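Local coordinates for glyceraldehyde-3-phosphate dehydrogenase (Sulfolobus solfataricus, PDB 1B7G), which oxidises D-glyceraldehyde 3-phosphate to its acyl phosphate in glycolysis, using NADP in marked preference to NAD as cofactor, at residues 2-13 against 74-85; 97-107 against 130-138. The protein carries 1 engineered substitution. All coordinates share one frame; numbering follows the deposited sequence.

Interaction 1. Residues 2-13 against 74-85; sequences VNVAVNGYGTIG and LIKTSDIVVDTT. Unlike the reference sequence in segment 2-13: Val2 (reference Ile). With SO4 (sulfate ion), chain G.
Thr84 OG1 donates to Gly8 O over 2.6 Å, arriving tilted from the carbonyl plane. With chi1 at 60°, OG1 sits between the backbone N and the carbonyl carbon, and CG2 is turned to rest on Ile12 CG2. Gly8 O also takes the N-H of Gly10 and a proton of water 2, which accepts from Gly13 N and donates to Thr84 O.

At the other end Asp79 OD2 receives the N-H of Asn3 at 2.8 Å, met on its anti side but 29° out of the carboxylate plane. Asp79 N bonds back to Asn3 O, and water 1 links Asn3 ND2, Asp79 OD1 and Thr77 O. With an alanine here the carboxylate is gone, which would probably leave Asn3 N without this acceptor and water 1 short of a partner.

Between these ends strands 2-7 and 80-83 run parallel, Val82 N meeting Ala5 O at 2.8 Å and Asn7 N meeting Val82 O. They are the central pair of a Rossmann fold, and Gly8, Gly10 and Gly13 fit its GxGxxG turn: a CB on Gly13 would strike both Gly8 O and Thr84 OG1. Just beyond, Thr11 N holds a sulfate oxygen, O2, at 2.9 Å; Thr11 and Ile12 probably bind NAD, as in relatives.

On one face Ala5 CB packs on Ser78 CB, 3.5 Å away, and on Leu74 CD1 at 3.6 Å. Ser78 OG is turned back to Ile75 O. Farther along, the methyl CG2 of Thr85 lies against the amide of Asn7, whose ND2 is bonded to Tyr97 OH. On the opposite face Val4 CG1 touches Val82 CG2 at 3.9 Å, under helix 304-315.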
# COMPACT_ATOMS: atom_id res chain seq x y z
N VAL A 2 5.69 -28.67 11.94
CA VAL A 2 4.49 -28.35 12.73
C VAL A 2 3.49 -27.96 11.63
O VAL A 2 3.82 -27.14 10.78
CB VAL A 2 4.62 -27.39 13.87
CG1 VAL A 2 4.31 -25.94 13.54
CG2 VAL A 2 3.72 -27.83 15.03
N ASN A 3 2.40 -28.69 11.54
CA ASN A 3 1.36 -28.42 10.55
C ASN A 3 0.40 -27.37 11.13
O ASN A 3 -0.19 -27.65 12.16
CB ASN A 3 0.56 -29.72 10.28
CG ASN A 3 1.39 -30.72 9.46
OD1 ASN A 3 2.27 -30.26 8.74
ND2 ASN A 3 1.10 -32.01 9.59
N VAL A 4 0.26 -26.23 10.46
CA VAL A 4 -0.58 -25.15 10.99
C VAL A 4 -1.75 -24.81 10.07
O VAL A 4 -1.61 -24.55 8.88
CB VAL A 4 0.20 -23.83 11.21
CG1 VAL A 4 -0.65 -22.83 12.01
CG2 VAL A 4 1.53 -24.04 11.86
N ALA A 5 -2.93 -24.73 10.71
CA ALA A 5 -4.14 -24.26 10.05
C ALA A 5 -4.41 -22.77 10.41
O ALA A 5 -4.11 -22.39 11.52
CB ALA A 5 -5.29 -25.10 10.61
N VAL A 6 -5.00 -21.99 9.54
CA VAL A 6 -5.46 -20.63 9.80
C VAL A 6 -6.97 -20.54 9.57
O VAL A 6 -7.48 -20.64 8.47
CB VAL A 6 -4.80 -19.53 8.94
CG1 VAL A 6 -5.31 -18.16 9.34
CG2 VAL A 6 -3.29 -19.59 9.07
N ASN A 7 -7.68 -20.30 10.67
CA ASN A 7 -9.15 -20.24 10.62
C ASN A 7 -9.58 -18.78 10.54
O ASN A 7 -9.37 -18.00 11.46
CB ASN A 7 -9.70 -21.01 11.82
CG ASN A 7 -11.23 -21.11 11.77
OD1 ASN A 7 -11.82 -20.70 10.78
ND2 ASN A 7 -11.85 -21.62 12.83
N GLY A 8 -10.03 -18.37 9.37
CA GLY A 8 -10.42 -17.01 9.04
C GLY A 8 -9.39 -16.27 8.21
O GLY A 8 -8.55 -15.54 8.75
N TYR A 9 -9.45 -16.33 6.89
CA TYR A 9 -8.52 -15.67 5.98
C TYR A 9 -8.90 -14.22 5.76
O TYR A 9 -9.34 -13.86 4.65
CB TYR A 9 -8.54 -16.45 4.63
CG TYR A 9 -7.38 -16.18 3.72
CD1 TYR A 9 -6.11 -16.70 4.04
CD2 TYR A 9 -7.48 -15.40 2.58
CE1 TYR A 9 -5.03 -16.48 3.21
CE2 TYR A 9 -6.39 -15.18 1.76
CZ TYR A 9 -5.17 -15.72 2.08
OH TYR A 9 -4.07 -15.46 1.29
N GLY A 10 -8.72 -13.35 6.77
CA GLY A 10 -9.13 -11.92 6.59
C GLY A 10 -7.85 -11.09 6.69
O GLY A 10 -6.77 -11.61 6.37
N THR A 11 -7.92 -9.86 7.23
CA THR A 11 -6.70 -9.03 7.31
C THR A 11 -5.56 -9.73 8.03
O THR A 11 -4.44 -9.71 7.57
CB THR A 11 -7.04 -7.77 8.17
OG1 THR A 11 -8.02 -7.07 7.41
CG2 THR A 11 -5.82 -6.87 8.35
N ILE A 12 -5.85 -10.24 9.24
CA ILE A 12 -4.81 -10.91 10.03
C ILE A 12 -4.48 -12.32 9.47
O ILE A 12 -3.33 -12.66 9.34
CB ILE A 12 -5.23 -11.06 11.49
CG1 ILE A 12 -5.74 -9.74 12.11
CG2 ILE A 12 -4.10 -11.64 12.35
CD1 ILE A 12 -4.83 -8.55 11.90
N GLY A 13 -5.52 -13.13 9.23
CA GLY A 13 -5.34 -14.49 8.74
C GLY A 13 -4.51 -14.58 7.47
O GLY A 13 -3.56 -15.34 7.39
N LEU A 74 -9.97 -29.35 8.28
CA LEU A 74 -8.76 -28.53 8.37
C LEU A 74 -8.20 -28.63 9.78
O LEU A 74 -7.01 -28.87 9.98
CB LEU A 74 -9.05 -27.05 8.02
CG LEU A 74 -7.95 -26.04 8.34
CD1 LEU A 74 -6.67 -26.31 7.56
CD2 LEU A 74 -8.38 -24.59 8.06
N ILE A 75 -9.11 -28.57 10.75
CA ILE A 75 -8.75 -28.68 12.15
C ILE A 75 -8.11 -30.02 12.46
O ILE A 75 -7.02 -30.09 13.03
CB ILE A 75 -9.98 -28.41 13.07
CG1 ILE A 75 -10.42 -26.96 12.88
CG2 ILE A 75 -9.54 -28.63 14.52
CD1 ILE A 75 -11.84 -26.64 13.29
N LYS A 76 -8.77 -31.11 12.03
CA LYS A 76 -8.28 -32.46 12.23
C LYS A 76 -6.90 -32.67 11.62
O LYS A 76 -6.00 -33.27 12.26
CB LYS A 76 -9.28 -33.50 11.68
CG LYS A 76 -10.47 -33.81 12.54
CD LYS A 76 -11.59 -34.60 11.90
CE LYS A 76 -12.76 -33.75 11.44
NZ LYS A 76 -13.90 -34.53 10.88
N THR A 77 -6.65 -32.13 10.45
CA THR A 77 -5.36 -32.23 9.77
C THR A 77 -4.24 -31.44 10.38
O THR A 77 -3.05 -31.77 10.21
CB THR A 77 -5.54 -31.74 8.30
OG1 THR A 77 -6.63 -32.44 7.73
CG2 THR A 77 -4.29 -31.95 7.47
N SER A 78 -4.53 -30.35 11.11
CA SER A 78 -3.41 -29.58 11.66
C SER A 78 -2.96 -30.16 12.97
O SER A 78 -3.63 -31.03 13.57
CB SER A 78 -3.91 -28.12 11.85
OG SER A 78 -4.96 -28.14 12.82
N ASP A 79 -1.78 -29.80 13.41
CA ASP A 79 -1.24 -29.98 14.73
C ASP A 79 -1.67 -28.79 15.63
O ASP A 79 -1.56 -28.91 16.85
CB ASP A 79 0.29 -29.96 14.66
CG ASP A 79 0.83 -31.14 13.85
OD1 ASP A 79 0.25 -32.24 13.96
OD2 ASP A 79 1.81 -30.97 13.12
N ILE A 80 -2.04 -27.65 15.05
CA ILE A 80 -2.42 -26.45 15.84
C ILE A 80 -3.15 -25.45 14.95
O ILE A 80 -2.85 -25.29 13.75
CB ILE A 80 -1.21 -25.75 16.46
CG1 ILE A 80 -1.58 -24.51 17.31
CG2 ILE A 80 -0.26 -25.29 15.34
CD1 ILE A 80 -0.42 -24.10 18.26
N VAL A 81 -4.17 -24.77 15.50
CA VAL A 81 -4.93 -23.83 14.69
C VAL A 81 -4.68 -22.37 15.13
O VAL A 81 -4.65 -22.15 16.35
CB VAL A 81 -6.44 -24.08 14.84
CG1 VAL A 81 -7.23 -23.16 13.92
CG2 VAL A 81 -6.81 -25.54 14.57
N VAL A 82 -4.43 -21.48 14.20
CA VAL A 82 -4.38 -20.04 14.43
C VAL A 82 -5.78 -19.48 14.09
O VAL A 82 -6.21 -19.43 12.94
CB VAL A 82 -3.36 -19.23 13.65
CG1 VAL A 82 -3.41 -17.75 14.08
CG2 VAL A 82 -1.93 -19.72 13.89
N ASP A 83 -6.53 -19.16 15.14
CA ASP A 83 -7.90 -18.66 14.95
C ASP A 83 -7.84 -17.14 14.79
O ASP A 83 -7.41 -16.45 15.71
CB ASP A 83 -8.79 -19.07 16.12
CG ASP A 83 -10.24 -18.64 15.96
OD1 ASP A 83 -10.53 -17.46 15.65
OD2 ASP A 83 -11.12 -19.49 16.20
N THR A 84 -8.26 -16.69 13.62
CA THR A 84 -8.27 -15.26 13.29
C THR A 84 -9.65 -14.86 12.78
O THR A 84 -9.79 -14.02 11.89
CB THR A 84 -7.21 -14.89 12.25
OG1 THR A 84 -7.41 -15.62 11.03
CG2 THR A 84 -5.80 -15.16 12.74
N THR A 85 -10.68 -15.46 13.35
CA THR A 85 -12.05 -15.20 13.04
C THR A 85 -12.50 -13.87 13.71
O THR A 85 -11.88 -13.44 14.67
CB THR A 85 -12.95 -16.33 13.59
OG1 THR A 85 -12.83 -16.43 15.02
CG2 THR A 85 -12.56 -17.65 12.95
S SO4 G . -11.54 -8.65 7.88
O1 SO4 G . -11.35 -8.78 6.40
O2 SO4 G . -10.20 -8.72 8.56
O3 SO4 G . -12.42 -9.76 8.36
O4 SO4 G . -12.19 -7.33 8.20
O HOH W 1 -0.90 -33.22 11.25
O HOH W 2 -8.20 -12.89 9.53

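Interaction 2. Residues 97-107 against 130-138. With SO4 (sulfate ion), chain C.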
# COMPACT_ATOMS: atom_id res chain seq x y z
N TYR A 97 -12.35 -27.11 18.74
CA TYR A 97 -10.93 -27.45 18.90
C TYR A 97 -10.72 -28.40 20.09
O TYR A 97 -9.84 -29.26 20.09
CB TYR A 97 -10.05 -26.23 19.06
CG TYR A 97 -10.22 -25.11 18.06
CD1 TYR A 97 -10.43 -25.34 16.72
CD2 TYR A 97 -10.13 -23.79 18.50
CE1 TYR A 97 -10.55 -24.31 15.81
CE2 TYR A 97 -10.24 -22.74 17.59
CZ TYR A 97 -10.46 -22.99 16.26
OH TYR A 97 -10.61 -21.96 15.37
N LEU A 98 -11.49 -28.24 21.17
CA LEU A 98 -11.33 -29.10 22.32
C LEU A 98 -11.75 -30.55 22.03
O LEU A 98 -11.10 -31.51 22.48
CB LEU A 98 -12.18 -28.62 23.50
CG LEU A 98 -11.55 -27.54 24.37
CD1 LEU A 98 -12.62 -26.86 25.21
CD2 LEU A 98 -10.43 -28.12 25.21
N GLN A 99 -12.88 -30.67 21.35
CA GLN A 99 -13.43 -32.00 21.04
C GLN A 99 -12.59 -32.70 19.99
O GLN A 99 -12.40 -33.92 20.01
CB GLN A 99 -14.89 -31.91 20.59
CG GLN A 99 -15.06 -31.39 19.18
CD GLN A 99 -16.38 -31.79 18.55
OE1 GLN A 99 -17.39 -31.09 18.71
NE2 GLN A 99 -16.38 -32.91 17.84
N LEU A 100 -11.98 -31.91 19.11
CA LEU A 100 -11.09 -32.43 18.09
C LEU A 100 -9.65 -32.42 18.58
O LEU A 100 -8.72 -32.72 17.83
CB LEU A 100 -11.25 -31.69 16.77
CG LEU A 100 -12.66 -31.73 16.14
CD1 LEU A 100 -12.73 -30.85 14.91
CD2 LEU A 100 -13.00 -33.18 15.79
N GLN A 101 -9.47 -32.17 19.86
CA GLN A 101 -8.18 -32.21 20.53
C GLN A 101 -7.06 -31.50 19.82
O GLN A 101 -5.95 -32.01 19.65
CB GLN A 101 -7.84 -33.69 20.81
CG GLN A 101 -8.90 -34.39 21.67
CD GLN A 101 -8.69 -35.90 21.72
OE1 GLN A 101 -7.58 -36.38 21.47
NE2 GLN A 101 -9.74 -36.64 22.05
N ARG A 102 -7.26 -30.20 19.45
CA ARG A 102 -6.19 -29.45 18.78
C ARG A 102 -5.88 -28.15 19.53
O ARG A 102 -6.82 -27.47 19.90
CB ARG A 102 -6.61 -29.14 17.35
CG ARG A 102 -6.76 -30.38 16.47
CD ARG A 102 -5.42 -30.98 16.11
NE ARG A 102 -5.53 -32.12 15.22
CZ ARG A 102 -5.57 -33.40 15.58
NH1 ARG A 102 -5.51 -33.77 16.85
NH2 ARG A 102 -5.68 -34.34 14.65
N ASN A 103 -4.60 -27.85 19.74
CA ASN A 103 -4.16 -26.62 20.37
C ASN A 103 -4.61 -25.44 19.48
O ASN A 103 -4.80 -25.65 18.28
CB ASN A 103 -2.65 -26.58 20.52
CG ASN A 103 -2.08 -27.43 21.63
OD1 ASN A 103 -2.78 -28.22 22.25
ND2 ASN A 103 -0.79 -27.27 21.94
N ALA A 104 -4.82 -24.26 20.10
CA ALA A 104 -5.26 -23.11 19.31
C ALA A 104 -4.78 -21.75 19.84
O ALA A 104 -4.66 -21.55 21.04
CB ALA A 104 -6.75 -23.09 19.15
N ILE A 105 -4.53 -20.85 18.90
CA ILE A 105 -4.09 -19.48 19.21
C ILE A 105 -5.25 -18.53 18.88
O ILE A 105 -5.73 -18.58 17.73
CB ILE A 105 -2.90 -19.04 18.35
CG1 ILE A 105 -1.76 -20.07 18.26
CG2 ILE A 105 -2.34 -17.71 18.85
CD1 ILE A 105 -1.16 -20.44 19.60
N PHE A 106 -5.68 -17.70 19.84
CA PHE A 106 -6.81 -16.81 19.50
C PHE A 106 -6.38 -15.35 19.45
O PHE A 106 -5.29 -15.00 19.90
CB PHE A 106 -7.99 -16.98 20.42
CG PHE A 106 -8.65 -18.30 20.56
CD1 PHE A 106 -8.16 -19.24 21.47
CD2 PHE A 106 -9.78 -18.64 19.85
CE1 PHE A 106 -8.79 -20.44 21.65
CE2 PHE A 106 -10.39 -19.86 19.99
CZ PHE A 106 -9.90 -20.76 20.92
N GLN A 107 -7.22 -14.49 18.85
CA GLN A 107 -6.86 -13.07 18.70
C GLN A 107 -7.42 -12.25 19.85
O GLN A 107 -8.32 -12.70 20.55
CB GLN A 107 -7.25 -12.53 17.33
CG GLN A 107 -6.61 -13.39 16.20
CD GLN A 107 -5.17 -13.71 16.45
OE1 GLN A 107 -4.35 -12.82 16.67
NE2 GLN A 107 -4.80 -15.01 16.44
N GLY A 130 3.69 -24.49 26.45
CA GLY A 130 2.84 -25.65 26.75
C GLY A 130 1.38 -25.37 26.88
O GLY A 130 0.55 -26.29 26.98
N LYS A 131 0.96 -24.09 26.89
CA LYS A 131 -0.48 -23.83 26.99
C LYS A 131 -1.14 -24.26 25.70
O LYS A 131 -0.66 -23.87 24.64
CB LYS A 131 -0.82 -22.38 27.35
CG LYS A 131 -0.10 -21.94 28.64
CD LYS A 131 -0.78 -22.65 29.83
CE LYS A 131 -0.13 -22.19 31.14
NZ LYS A 131 -0.70 -22.95 32.29
N LYS A 132 -2.23 -25.03 25.82
CA LYS A 132 -2.88 -25.51 24.60
C LYS A 132 -3.66 -24.42 23.90
O LYS A 132 -3.98 -24.55 22.72
CB LYS A 132 -3.80 -26.70 24.97
CG LYS A 132 -2.93 -27.88 25.47
CD LYS A 132 -3.82 -28.95 26.10
CE LYS A 132 -2.96 -30.02 26.76
NZ LYS A 132 -2.29 -29.51 28.00
N TYR A 133 -4.15 -23.44 24.67
CA TYR A 133 -4.99 -22.35 24.17
C TYR A 133 -4.42 -21.03 24.64
O TYR A 133 -4.15 -20.89 25.85
CB TYR A 133 -6.46 -22.53 24.56
CG TYR A 133 -6.99 -23.83 23.97
CD1 TYR A 133 -7.19 -23.96 22.60
CD2 TYR A 133 -7.19 -24.93 24.80
CE1 TYR A 133 -7.66 -25.16 22.06
CE2 TYR A 133 -7.62 -26.13 24.26
CZ TYR A 133 -7.83 -26.25 22.91
OH TYR A 133 -8.25 -27.46 22.39
N ILE A 134 -3.98 -20.20 23.72
CA ILE A 134 -3.26 -18.95 24.02
C ILE A 134 -4.00 -17.79 23.36
O ILE A 134 -4.41 -17.90 22.21
CB ILE A 134 -1.82 -19.02 23.48
CG1 ILE A 134 -0.98 -20.05 24.26
CG2 ILE A 134 -1.12 -17.67 23.51
CD1 ILE A 134 0.49 -20.09 23.86
N ARG A 135 -4.22 -16.69 24.11
CA ARG A 135 -4.90 -15.55 23.47
C ARG A 135 -3.85 -14.49 23.17
O ARG A 135 -3.18 -14.03 24.09
CB ARG A 135 -5.99 -14.91 24.35
CG ARG A 135 -6.69 -13.77 23.56
CD ARG A 135 -7.69 -13.05 24.51
NE ARG A 135 -6.96 -12.41 25.59
CZ ARG A 135 -7.43 -11.39 26.32
NH1 ARG A 135 -8.61 -10.87 26.02
NH2 ARG A 135 -6.68 -10.86 27.26
N VAL A 136 -3.55 -14.26 21.90
CA VAL A 136 -2.62 -13.17 21.57
C VAL A 136 -3.42 -11.87 21.80
O VAL A 136 -4.47 -11.71 21.20
CB VAL A 136 -2.12 -13.23 20.13
CG1 VAL A 136 -1.41 -11.91 19.76
CG2 VAL A 136 -1.15 -14.42 19.90
N VAL A 137 -2.94 -10.95 22.62
CA VAL A 137 -3.68 -9.72 22.91
C VAL A 137 -3.92 -8.89 21.65
O VAL A 137 -3.32 -9.12 20.59
CB VAL A 137 -3.00 -8.83 23.95
CG1 VAL A 137 -3.40 -9.27 25.37
CG2 VAL A 137 -1.49 -8.85 23.81
N SER A 138 -4.82 -7.90 21.76
CA SER A 138 -5.18 -7.09 20.59
C SER A 138 -4.00 -6.31 20.08
O SER A 138 -2.95 -6.15 20.72
CB SER A 138 -6.33 -6.11 20.98
OG SER A 138 -5.72 -5.05 21.77
S SO4 C . -7.65 -2.66 19.87
O1 SO4 C . -8.76 -2.99 18.99
O2 SO4 C . -7.67 -1.11 20.14
O3 SO4 C . -6.30 -2.93 19.40
O4 SO4 C . -7.91 -3.38 21.13
O HOH W 3 -4.65 -10.49 18.38
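Tyr133 is packed hard against the end of helix 89-99 and the start of the neighbouring strand. Ala104 CB abuts the edge of its ring, in plane, 3.6 Å from Tyr133 CD1. Leu98 CD2 comes just as near to CE2, and Phe106 CE1 approaches CD1 obliquely. A chi1 of -61°, with CG beside the backbone N, lets the ring lean across to residues 97-104 and carries its hydroxyl to the helix end. There Tyr133 OH lies 2.9 Å from Arg102 O, a weak bond that is not settled, because Tyr97 O is also near. The Schellman motif that closes the helix, with Gln101 at positive phi and Arg102 N bonded to Tyr97 O, brings those carbonyls together.

The backbones pair in parallel from Ala104 N to Lys132 O through to Val136 N and Phe106 O; the shortest of these backbone bonds, Phe106 N to Ile134 O, is 2.7 Å long. On the opposite face from Tyr133, Ile105 CG2 meets Val136 CG2 at 3.7 Å, and Ile105 lies alongside Ile134.

Lys132, by contrast, is on the solvent side. Its CB and CG brush Asn103 OD1, the nearer being CG at 3.2 Å, and the rest of the chain leads away. The far end opens on the active site: Ser138 OG donates to sulfate O4 over 2.8 Å, in the inorganic phosphate site that Asn140, Arg166 and His193 also line.

Strand 103-106 thus lies between 133-136 and strand 80-83, with Val81 and Asp83 bonded to the backbone of Ile105. Helix 304-315 covers the face of Ile105, Ile134 and Val136, and helix 89-99 covers part of the other through Tyr97 and Leu98.

The two contacts lie side by side in the parallel sheet of the Rossmann domain, their centres about 10 Å apart. They follow in series along the chain: interaction 1 closes just after strand 80-83, and helix 89-99, in whose last turn interaction 2 begins, then leads to strand 103-106, the sheet neighbour of 80-83. Tyr97 OH reaches back to Asp83 OD2, and Arg102 NH2 to Lys76 O, so helix ends as well as strands join them. Helix 304-315 covers one face of both. At the C-terminal strand ends, interaction 1 leads to the probable NAD-binding turn and interaction 2 to the phosphate site beside Cys139, bringing cofactor and substrate sites together.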